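PDB 4PQG: glycosyltransferase Gtf1, which belongs to the GT-B class of glycosyltransferases, with two Rossmann-like domains and an added extended beta-sheet domain, and binds uridine-5'-diphosphate. Local coordinates for residues Val209-Lys214 against Val235-Glu239; Phe329-Ser335 against Glu359-Tyr365; Val350-His354 against His381-Ile387. All blocks are in the same frame, centred on the assembly; numbering follows the deposited sequence.

Contact 1: residues Val209-Lys214 against Val235-Glu239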
# COMPACT_ATOMS: atom_id res chain seq x y z
N VAL A 209 -9.55 -17.86 -8.43
CA VAL A 209 -8.30 -17.75 -7.67
C VAL A 209 -7.70 -19.14 -7.41
O VAL A 209 -6.49 -19.30 -7.44
CB VAL A 209 -8.50 -16.95 -6.36
CG1 VAL A 209 -7.27 -17.03 -5.46
CG2 VAL A 209 -8.81 -15.50 -6.70
N ARG A 210 -8.55 -20.14 -7.17
CA ARG A 210 -8.05 -21.52 -7.03
C ARG A 210 -7.29 -21.96 -8.28
O ARG A 210 -6.17 -22.48 -8.18
CB ARG A 210 -9.19 -22.50 -6.72
CG ARG A 210 -8.67 -23.81 -6.16
CD ARG A 210 -9.78 -24.83 -5.98
NE ARG A 210 -10.62 -24.49 -4.84
CZ ARG A 210 -10.26 -24.60 -3.55
NH1 ARG A 210 -9.04 -25.02 -3.22
NH2 ARG A 210 -11.12 -24.27 -2.60
N ALA A 211 -7.89 -21.74 -9.45
CA ALA A 211 -7.28 -22.07 -10.74
C ALA A 211 -5.96 -21.35 -10.92
O ALA A 211 -4.98 -21.92 -11.41
CB ALA A 211 -8.23 -21.72 -11.88
N PHE A 212 -5.95 -20.08 -10.53
CA PHE A 212 -4.72 -19.31 -10.50
C PHE A 212 -3.65 -19.99 -9.62
O PHE A 212 -2.52 -20.25 -10.07
CB PHE A 212 -4.97 -17.89 -10.00
CG PHE A 212 -3.70 -17.16 -9.67
CD1 PHE A 212 -2.91 -16.63 -10.68
CD2 PHE A 212 -3.27 -17.06 -8.36
CE1 PHE A 212 -1.71 -15.99 -10.39
CE2 PHE A 212 -2.07 -16.42 -8.05
CZ PHE A 212 -1.29 -15.88 -9.07
N MET A 213 -4.02 -20.29 -8.38
CA MET A 213 -3.09 -20.94 -7.45
C MET A 213 -2.52 -22.25 -8.02
O MET A 213 -1.31 -22.47 -7.96
CB MET A 213 -3.74 -21.18 -6.10
CG MET A 213 -4.05 -19.91 -5.30
SD MET A 213 -2.61 -18.93 -4.81
CE MET A 213 -1.91 -19.99 -3.54
N LYS A 214 -3.38 -23.08 -8.59
CA LYS A 214 -2.96 -24.37 -9.17
C LYS A 214 -2.02 -24.14 -10.34
O LYS A 214 -1.05 -24.88 -10.50
CB LYS A 214 -4.18 -25.21 -9.59
CG LYS A 214 -4.99 -25.69 -8.40
CD LYS A 214 -6.06 -26.68 -8.80
CE LYS A 214 -6.77 -27.21 -7.56
NZ LYS A 214 -5.95 -28.21 -6.82
N VAL A 235 -9.00 -20.43 -0.09
CA VAL A 235 -8.41 -20.96 -1.33
C VAL A 235 -6.88 -20.87 -1.30
O VAL A 235 -6.19 -21.81 -1.70
CB VAL A 235 -8.98 -20.22 -2.57
CG1 VAL A 235 -8.21 -20.62 -3.81
CG2 VAL A 235 -10.47 -20.53 -2.72
N VAL A 236 -6.36 -19.74 -0.83
CA VAL A 236 -4.91 -19.60 -0.65
C VAL A 236 -4.36 -20.63 0.37
O VAL A 236 -3.36 -21.30 0.11
CB VAL A 236 -4.54 -18.14 -0.26
CG1 VAL A 236 -3.06 -18.01 0.07
CG2 VAL A 236 -4.89 -17.20 -1.38
N PHE A 237 -5.04 -20.75 1.51
CA PHE A 237 -4.66 -21.68 2.57
C PHE A 237 -4.60 -23.11 2.03
O PHE A 237 -3.59 -23.80 2.21
CB PHE A 237 -5.61 -21.59 3.79
CG PHE A 237 -5.15 -20.62 4.86
CD1 PHE A 237 -5.17 -21.00 6.21
CD2 PHE A 237 -4.71 -19.34 4.53
CE1 PHE A 237 -4.74 -20.13 7.20
CE2 PHE A 237 -4.28 -18.46 5.53
CZ PHE A 237 -4.29 -18.85 6.87
N GLU A 238 -5.66 -23.52 1.33
CA GLU A 238 -5.77 -24.88 0.84
C GLU A 238 -4.69 -25.19 -0.19
O GLU A 238 -4.00 -26.22 -0.09
CB GLU A 238 -7.15 -25.12 0.25
CG GLU A 238 -8.22 -25.30 1.31
CD GLU A 238 -9.61 -25.37 0.72
OE1 GLU A 238 -9.77 -25.18 -0.51
OE2 GLU A 238 -10.56 -25.61 1.49
N GLU A 239 -4.52 -24.30 -1.16
CA GLU A 239 -3.58 -24.52 -2.24
C GLU A 239 -2.13 -24.33 -1.85
O GLU A 239 -1.23 -24.81 -2.54
CB GLU A 239 -3.92 -23.62 -3.44
CG GLU A 239 -5.30 -23.86 -4.02
CD GLU A 239 -5.48 -25.30 -4.48
OE1 GLU A 239 -4.54 -25.85 -5.09
OE2 GLU A 239 -6.57 -25.86 -4.22
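Two neighbouring helices of the N-terminal Rossmann-like domain, 205-215 and 233-240, pack side by side here on one flank of its parallel sheet, and a salt-bridge network closes the outer edge of their interface. The segments run roughly the same way, their axes 30° apart and 9.6 Å at closest approach. On the inner side Val235 fits against the other helix backbone: its CG1 lies 3.3 Å from Arg210 CA and 4.1 Å from Val209 CG1. Met213 CE reaches Val236 CG1 at 4.3 Å, and Val236 in turn rests on Leu226 of strand 223-226. Further out, Arg210 NH1 and NH2 both donate to Glu238 OE1 (2.8 and 2.6 Å), and NH1 also to Glu239 OE2 (2.8 Å), as salt bridges, while Val235 CG2 covers one face of the guanidinium. Lys214 NZ adds a salt bridge with a weak hydrogen bond to Glu239 OE1 at 3.2 Å. With two basic residues on one helix and two acidic ones on the other, the charges are balanced across the interface, above an apolar layer.

Contact 2: residues Phe329-Ser335 against Glu359-Tyr365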
# COMPACT_ATOMS: atom_id res chain seq x y z
N PHE A 329 13.18 25.02 12.79
CA PHE A 329 11.81 24.94 13.32
C PHE A 329 10.85 24.20 12.37
O PHE A 329 9.63 24.33 12.50
CB PHE A 329 11.26 26.33 13.66
CG PHE A 329 12.13 27.13 14.61
CD1 PHE A 329 12.11 26.87 15.98
CD2 PHE A 329 12.95 28.15 14.14
CE1 PHE A 329 12.90 27.61 16.86
CE2 PHE A 329 13.74 28.89 15.01
CZ PHE A 329 13.71 28.62 16.37
N SER A 330 11.38 23.44 11.42
CA SER A 330 10.51 22.72 10.48
C SER A 330 10.05 21.36 11.02
O SER A 330 10.86 20.56 11.48
CB SER A 330 11.19 22.57 9.11
OG SER A 330 12.35 21.77 9.19
N LEU A 331 8.74 21.12 10.94
CA LEU A 331 8.13 19.87 11.40
C LEU A 331 7.56 19.08 10.22
O LEU A 331 7.15 19.66 9.21
CB LEU A 331 7.04 20.16 12.45
CG LEU A 331 7.43 21.06 13.64
CD1 LEU A 331 6.22 21.42 14.49
CD2 LEU A 331 8.52 20.44 14.50
N ILE A 332 7.55 17.76 10.34
CA ILE A 332 7.05 16.89 9.27
C ILE A 332 6.21 15.73 9.84
O ILE A 332 6.47 15.27 10.96
CB ILE A 332 8.21 16.42 8.33
CG1 ILE A 332 7.68 15.53 7.19
CG2 ILE A 332 9.31 15.73 9.13
CD1 ILE A 332 8.77 15.03 6.25
N THR A 333 5.18 15.32 9.10
CA THR A 333 4.53 14.02 9.30
C THR A 333 4.24 13.42 7.93
O THR A 333 4.14 14.14 6.93
CB THR A 333 3.26 14.08 10.18
OG1 THR A 333 2.95 12.77 10.66
CG2 THR A 333 2.06 14.61 9.44
N ALA A 334 4.15 12.09 7.87
CA ALA A 334 3.99 11.40 6.59
C ALA A 334 3.13 10.17 6.82
O ALA A 334 3.54 9.23 7.51
CB ALA A 334 5.34 11.03 5.98
N SER A 335 1.92 10.20 6.27
CA SER A 335 0.96 9.11 6.44
C SER A 335 -0.22 9.26 5.50
O SER A 335 -0.50 10.35 4.95
CB SER A 335 0.46 9.04 7.89
OG SER A 335 -0.46 10.09 8.19
N GLU A 359 8.28 30.80 14.22
CA GLU A 359 9.04 30.32 13.07
C GLU A 359 8.63 28.89 12.64
O GLU A 359 8.95 28.44 11.54
CB GLU A 359 10.53 30.38 13.40
CG GLU A 359 11.43 30.82 12.25
CD GLU A 359 11.14 32.24 11.79
OE1 GLU A 359 10.69 33.08 12.60
OE2 GLU A 359 11.37 32.53 10.59
N LEU A 360 7.93 28.18 13.54
CA LEU A 360 7.46 26.82 13.28
C LEU A 360 6.79 26.64 11.92
O LEU A 360 5.92 27.43 11.55
CB LEU A 360 6.46 26.39 14.35
CG LEU A 360 7.01 25.74 15.61
CD1 LEU A 360 5.84 25.20 16.43
CD2 LEU A 360 8.01 24.63 15.27
N THR A 361 7.20 25.60 11.19
CA THR A 361 6.41 25.12 10.04
C THR A 361 6.11 23.63 10.17
O THR A 361 6.79 22.92 10.91
CB THR A 361 7.08 25.37 8.69
OG1 THR A 361 8.42 24.88 8.75
CG2 THR A 361 7.05 26.87 8.33
N PHE A 362 5.10 23.16 9.45
CA PHE A 362 4.60 21.79 9.56
C PHE A 362 4.12 21.35 8.19
O PHE A 362 3.11 21.84 7.71
CB PHE A 362 3.43 21.71 10.57
CG PHE A 362 2.86 20.32 10.78
CD1 PHE A 362 3.65 19.17 10.64
CD2 PHE A 362 1.53 20.16 11.15
CE1 PHE A 362 3.12 17.90 10.86
CE2 PHE A 362 1.00 18.89 11.37
CZ PHE A 362 1.79 17.76 11.22
N ASP A 363 4.89 20.47 7.55
CA ASP A 363 4.52 19.89 6.25
C ASP A 363 3.92 18.51 6.44
O ASP A 363 4.45 17.68 7.18
CB ASP A 363 5.73 19.85 5.31
CG ASP A 363 6.03 21.21 4.68
OD1 ASP A 363 5.14 22.10 4.69
OD2 ASP A 363 7.16 21.38 4.18
N ILE A 364 2.79 18.27 5.76
CA ILE A 364 2.02 17.04 5.90
C ILE A 364 2.02 16.28 4.57
O ILE A 364 1.42 16.73 3.59
CB ILE A 364 0.56 17.33 6.37
CG1 ILE A 364 0.56 17.97 7.77
CG2 ILE A 364 -0.27 16.05 6.40
CD1 ILE A 364 -0.78 18.60 8.17
N TYR A 365 2.69 15.14 4.54
CA TYR A 365 2.80 14.30 3.34
C TYR A 365 1.81 13.14 3.40
O TYR A 365 1.56 12.59 4.47
CB TYR A 365 4.22 13.75 3.20
CG TYR A 365 5.22 14.82 2.85
CD1 TYR A 365 5.59 15.05 1.53
CD2 TYR A 365 5.78 15.62 3.84
CE1 TYR A 365 6.49 16.04 1.20
CE2 TYR A 365 6.69 16.62 3.52
CZ TYR A 365 7.03 16.83 2.20
OH TYR A 365 7.93 17.82 1.89
O HOH W 1 7.99 21.97 7.92
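Phe329 lays its ring beside the turn that leads into the neighbouring strand, with CD2 3.4 Å from Glu359 CB; its own CB is 4.0 Å from Leu360 CD2. From there the two segments run alongside each other in parallel. Thr361 N donates to Phe329 O (3.0 Å), Leu331 N to Thr361 O (2.7 Å), Asp363 N to Leu331 O (2.9 Å), Thr333 N to Asp363 O (3.1 Å), Tyr365 N to Thr333 O (3.0 Å) and Ser335 N to Tyr365 O (3.0 Å). Strands 330-334 and 361-365 are the first two of the C-terminal Rossmann-like domain of this GT-B fold, joined through helix 343-353 as a beta-alpha-beta crossover. Leu331, Thr333, Phe362 and Ile364 share the face that this helix covers: Thr333 CG2 meets Phe362 CZ at 3.6 Å, Leu331 CB is 4.0 Å from Phe362 CD1, and Phe362 rests on Val350. The other face carries Ser330, Ile332, Ala334, Thr361, Asp363 and Tyr365. There a water donates to both Leu331 O (2.8 Å) and Thr361 OG1 (3.1 Å), and Ile332 CD1 packs on Tyr365 CE2 at 3.8 Å. Asp363 OD2 and Tyr365 OH both hydrogen-bond to the hydroxyl of Tyr402. At the C-terminal end of the pair, where Rossmann-like sheets commonly receive ligands, Ala334 CB lies 4.0 Å from Tyr365 CB, and the Tyr365 side chain comes within about 3 Å, nearest atoms, of the bound UDP.

Contact 3: residues Val350-His354 against His381-Ile387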
# COMPACT_ATOMS: atom_id res chain seq x y z
N VAL A 350 0.34 22.25 16.52
CA VAL A 350 1.28 23.12 15.83
C VAL A 350 0.80 24.58 15.84
O VAL A 350 1.59 25.48 16.11
CB VAL A 350 1.64 22.62 14.41
CG1 VAL A 350 2.51 23.62 13.66
CG2 VAL A 350 2.37 21.29 14.51
N ILE A 351 -0.49 24.80 15.59
CA ILE A 351 -1.10 26.14 15.72
C ILE A 351 -0.82 26.75 17.10
O ILE A 351 -0.50 27.94 17.20
CB ILE A 351 -2.63 26.11 15.45
CG1 ILE A 351 -2.90 25.76 13.98
CG2 ILE A 351 -3.30 27.45 15.80
CD1 ILE A 351 -4.32 25.27 13.75
N GLU A 352 -0.93 25.93 18.13
CA GLU A 352 -0.74 26.35 19.51
C GLU A 352 0.73 26.65 19.80
O GLU A 352 1.06 27.71 20.35
CB GLU A 352 -1.31 25.29 20.46
CG GLU A 352 -1.25 25.61 21.94
CD GLU A 352 -2.23 26.70 22.37
OE1 GLU A 352 -3.22 26.97 21.66
OE2 GLU A 352 -1.99 27.28 23.46
N ALA A 353 1.62 25.73 19.42
CA ALA A 353 3.05 25.90 19.64
C ALA A 353 3.58 27.12 18.89
O ALA A 353 4.53 27.78 19.35
CB ALA A 353 3.82 24.65 19.23
N HIS A 354 2.96 27.43 17.76
CA HIS A 354 3.34 28.55 16.91
C HIS A 354 3.20 29.90 17.61
O HIS A 354 3.82 30.88 17.21
CB HIS A 354 2.50 28.51 15.64
CG HIS A 354 2.80 29.61 14.66
ND1 HIS A 354 2.10 30.75 14.62
CD2 HIS A 354 3.76 29.70 13.66
CE1 HIS A 354 2.59 31.53 13.65
NE2 HIS A 354 3.60 30.89 13.06
N HIS A 381 -7.75 28.87 11.18
CA HIS A 381 -6.71 29.49 12.00
C HIS A 381 -5.76 30.35 11.20
O HIS A 381 -4.76 30.83 11.73
CB HIS A 381 -5.98 28.44 12.85
CG HIS A 381 -6.85 27.83 13.94
ND1 HIS A 381 -7.70 26.81 13.72
CD2 HIS A 381 -6.97 28.16 15.29
CE1 HIS A 381 -8.34 26.49 14.86
NE2 HIS A 381 -7.89 27.31 15.82
N GLN A 382 -6.08 30.57 9.92
CA GLN A 382 -5.22 31.30 8.98
C GLN A 382 -3.77 30.80 9.02
O GLN A 382 -2.81 31.59 9.02
CB GLN A 382 -5.32 32.82 9.20
CG GLN A 382 -6.66 33.41 8.76
CD GLN A 382 -6.96 34.79 9.35
OE1 GLN A 382 -6.10 35.68 9.38
NE2 GLN A 382 -8.20 34.97 9.80
N ALA A 383 -3.61 29.49 9.01
CA ALA A 383 -2.31 28.88 9.18
C ALA A 383 -1.66 28.44 7.86
O ALA A 383 -0.61 27.80 7.86
CB ALA A 383 -2.40 27.72 10.17
N GLU A 384 -2.28 28.80 6.74
CA GLU A 384 -1.80 28.42 5.40
C GLU A 384 -0.31 28.68 5.13
O GLU A 384 0.31 27.95 4.38
CB GLU A 384 -2.63 29.08 4.29
CG GLU A 384 -4.09 28.67 4.26
CD GLU A 384 -5.00 29.66 4.95
OE1 GLU A 384 -4.54 30.33 5.90
OE2 GLU A 384 -6.17 29.77 4.56
N ASP A 385 0.24 29.74 5.72
CA ASP A 385 1.61 30.13 5.44
C ASP A 385 2.64 29.24 6.13
O ASP A 385 3.80 29.22 5.72
CB ASP A 385 1.86 31.61 5.78
CG ASP A 385 1.21 32.55 4.77
OD1 ASP A 385 0.80 32.09 3.67
OD2 ASP A 385 1.10 33.76 5.07
N TYR A 386 2.21 28.50 7.15
CA TYR A 386 3.13 27.65 7.91
C TYR A 386 2.72 26.18 8.10
O TYR A 386 3.52 25.38 8.61
CB TYR A 386 3.50 28.32 9.24
CG TYR A 386 2.43 28.35 10.32
CD1 TYR A 386 2.42 27.41 11.34
CD2 TYR A 386 1.47 29.37 10.35
CE1 TYR A 386 1.46 27.44 12.34
CE2 TYR A 386 0.50 29.42 11.36
CZ TYR A 386 0.51 28.45 12.35
OH TYR A 386 -0.43 28.47 13.36
N ILE A 387 1.49 25.84 7.73
CA ILE A 387 1.02 24.45 7.69
C ILE A 387 0.48 24.13 6.30
O ILE A 387 -0.45 24.80 5.81
CB ILE A 387 -0.05 24.13 8.78
CG1 ILE A 387 0.46 24.53 10.17
CG2 ILE A 387 -0.40 22.64 8.78
CD1 ILE A 387 -0.59 24.50 11.27
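His381, the first residue to leave the helical conformation after helix 371-380, offers one face of its imidazole to Ile351. Ile351 CD1 lies 4.0 Å from the centroid of the His381 ring and 29° off the ring normal, a CH-pi contact, while ND1 of the histidine is held by Ile377 O in the preceding helix. At Gln382 the backbone adopts positive phi, making it the C-prime residue of a Schellman motif that ends the helix; the motif bonds link Ala383 N to Ile378 O and Gln382 N to Ala379 O. Ala383 then places its CB 4.3 Å from Ile351 CG1. Ala383 O also accepts from Tyr386 N (3.0 Å) and Ile387 N (2.9 Å), forming a tight turn before strand 387-391. This loop completes a second beta-alpha-beta unit of the C-terminal Rossmann-like domain, carrying the chain from helix 371-380 into edge strand 387-391, and it packs against the C-terminal part of helix 343-353 from the first unit. Tyr386 makes the broadest contact of the loop. Its ring stacks face-to-face on His354, centroids 3.6 Å apart and planes at 11°, with Tyr386 CE1 3.4 Å from His354 CG. Near the plane of the same ring, Val350 CG1 approaches Tyr386 CE1 at 4.2 Å, and Tyr386 OH lies 3.4 Å from Ile351 CA. Ile387 begins the strand, its CA-to-CB bond pointing toward segment 350-354, with Ile387 CD1 4.0 Å from Val350 CG1 and 3.8 Å from Ile351 CG1, beside Phe362 and Ile364 of strand 361-365.

Contact 1 belongs to the N-terminal domain and lies across the chain's centre from the other two, its nearest atoms about 28 Å from contact 2 and about 41 Å from contact 3. Those two touch in the C-terminal domain, where Phe362 N probably hydrogen-bonds to Tyr386 O at 2.8 Å. Helix 343-353, which connects the strands of contact 2, supplies one side of contact 3, and strand 361-365 lies beside strand 387-391, which begins where contact 3 ends. Contact 2 is buried and depends on regular backbone pairing. Contacts 1 and 3 are only partly buried and join elements through side chains: charged pairs border contact 1, whereas aromatic stacking and aliphatic packing make up contact 3.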